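PDB 1OMH: trwC protein from Escherichia coli, which probably nicks and processes the origin-of-transfer DNA of a conjugative plasmid through its N-terminal relaxase domain, the part present here bound to oriT DNA. Local coordinates for residues H202-Q205 / Q210-Y213. Numbering follows the deposited sequence.
Sequences HELQ and QLRY
Leu211 CD1 lies above one face of the Gln205 side-chain amide, offset past the edge between OE1 and CG and away from NE2, with 3.9 Å from CD1 to OE1 and 4.1 Å to Gln205 CG. The amide's oxygen is served by two waters that lie on opposite sides of its plane, about 108° apart as seen from OE1. One donates to Gln205 OE1 at 3.1 Å and accepts from Leu211 N at 2.8 Å. The other donates to Gln205 OE1 at 2.8 Å and hydrogen-bonds Tyr213 OH at 2.6 Å. No direct hydrogen bond joins the segments, so their polar link runs through solvent. The Gln205 chain, with CG beside the backbone N (chi1 -78°) and extended beyond it, carries the amide across to the strand. Beside this polar link the contact is apolar and loose: Leu204 CD1 approaches Leu211 CD2 at 4.4 Å. The contact joins the C-terminal end of helix 189-206 to the hairpin of strands 211-213 and 219-221, which follows after a short turn. Both leucines also touch Phe219 of the partner strand, Leu211 and Tyr213 reach Ala201 on the helix, and Leu204 packs on Ile106 of helix 104-122.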
loop_
_atom_site.group_PDB
_atom_site.type_symbol
_atom_site.label_atom_id
_atom_site.label_comp_id
_atom_site.label_asym_id
_atom_site.label_seq_id
_atom_site.Cartn_x
_atom_site.Cartn_y
_atom_site.Cartn_z
ATOM N N HIS B 202 9.820 -8.944 -12.381
ATOM C CA HIS B 202 10.553 -8.591 -13.591
ATOM C C HIS B 202 11.757 -7.727 -13.236
ATOM O O HIS B 202 12.867 -7.967 -13.707
ATOM C CB HIS B 202 9.638 -7.835 -14.560
ATOM C CG HIS B 202 10.313 -7.425 -15.832
ATOM N ND1 HIS B 202 10.812 -8.338 -16.738
ATOM C CD2 HIS B 202 10.573 -6.202 -16.349
ATOM C CE1 HIS B 202 11.349 -7.694 -17.758
ATOM N NE2 HIS B 202 11.217 -6.396 -17.548
ATOM N N GLU B 203 11.532 -6.719 -12.401
ATOM C CA GLU B 203 12.600 -5.820 -11.983
ATOM C C GLU B 203 13.680 -6.547 -11.191
ATOM O O GLU B 203 14.871 -6.256 -11.340
ATOM C CB GLU B 203 12.030 -4.680 -11.139
ATOM C CG GLU B 203 11.189 -3.700 -11.918
ATOM C CD GLU B 203 11.970 -3.045 -13.038
ATOM O OE1 GLU B 203 13.097 -2.571 -12.778
ATOM O OE2 GLU B 203 11.457 -3.001 -14.174
ATOM N N LEU B 204 13.260 -7.479 -10.341
ATOM C CA LEU B 204 14.190 -8.249 -9.521
ATOM C C LEU B 204 15.045 -9.174 -10.374
ATOM O O LEU B 204 16.237 -9.354 -10.115
ATOM C CB LEU B 204 13.426 -9.071 -8.479
ATOM C CG LEU B 204 12.751 -8.240 -7.387
ATOM C CD1 LEU B 204 11.928 -9.137 -6.481
ATOM C CD2 LEU B 204 13.822 -7.501 -6.591
ATOM N N GLN B 205 14.433 -9.770 -11.388
ATOM C CA GLN B 205 15.176 -10.660 -12.262
ATOM C C GLN B 205 16.218 -9.882 -13.054
ATOM O O GLN B 205 17.275 -10.412 -13.369
ATOM C CB GLN B 205 14.215 -11.407 -13.182
ATOM C CG GLN B 205 13.544 -12.545 -12.449
ATOM C CD GLN B 205 12.438 -13.193 -13.237
ATOM O OE1 GLN B 205 12.007 -14.303 -12.916
ATOM N NE2 GLN B 205 11.955 -12.501 -14.263
ATOM N N GLN B 210 17.075 -14.979 -8.537
ATOM C CA GLN B 210 16.204 -16.045 -9.001
ATOM C C GLN B 210 15.040 -16.059 -8.019
ATOM O O GLN B 210 15.231 -15.824 -6.823
ATOM C CB GLN B 210 16.905 -17.402 -8.993
ATOM C CG GLN B 210 16.089 -18.479 -9.711
ATOM C CD GLN B 210 16.878 -19.744 -9.981
ATOM O OE1 GLN B 210 17.988 -19.695 -10.507
ATOM N NE2 GLN B 210 16.300 -20.890 -9.633
ATOM N N LEU B 211 13.843 -16.335 -8.524
ATOM C CA LEU B 211 12.649 -16.345 -7.692
ATOM C C LEU B 211 12.061 -17.733 -7.506
ATOM O O LEU B 211 12.104 -18.566 -8.409
ATOM C CB LEU B 211 11.588 -15.427 -8.306
ATOM C CG LEU B 211 12.079 -14.043 -8.740
ATOM C CD1 LEU B 211 10.925 -13.258 -9.335
ATOM C CD2 LEU B 211 12.672 -13.303 -7.546
ATOM N N ARG B 212 11.500 -17.963 -6.325
ATOM C CA ARG B 212 10.869 -19.230 -5.996
ATOM C C ARG B 212 9.383 -18.969 -5.774
ATOM O O ARG B 212 9.008 -18.296 -4.810
ATOM C CB ARG B 212 11.494 -19.818 -4.721
ATOM C CG ARG B 212 10.817 -21.092 -4.212
ATOM C CD ARG B 212 11.359 -21.520 -2.840
ATOM N NE ARG B 212 10.868 -20.679 -1.747
ATOM C CZ ARG B 212 11.645 -19.951 -0.945
ATOM N NH1 ARG B 212 12.962 -19.949 -1.111
ATOM N NH2 ARG B 212 11.103 -19.228 0.029
ATOM N N TYR B 213 8.544 -19.482 -6.671
ATOM C CA TYR B 213 7.094 -19.313 -6.560
ATOM C C TYR B 213 6.499 -20.451 -5.737
ATOM O O TYR B 213 7.070 -21.539 -5.689
ATOM C CB TYR B 213 6.454 -19.279 -7.949
ATOM C CG TYR B 213 6.828 -18.060 -8.758
ATOM C CD1 TYR B 213 8.057 -17.979 -9.411
ATOM C CD2 TYR B 213 5.972 -16.960 -8.830
ATOM C CE1 TYR B 213 8.426 -16.831 -10.111
ATOM C CE2 TYR B 213 6.328 -15.813 -9.521
ATOM C CZ TYR B 213 7.557 -15.754 -10.158
ATOM O OH TYR B 213 7.921 -14.610 -10.828
HETATM O O HOH W 1 13.519 -16.509 -11.279
HETATM O O HOH W 2 9.302 -14.978 -13.025
#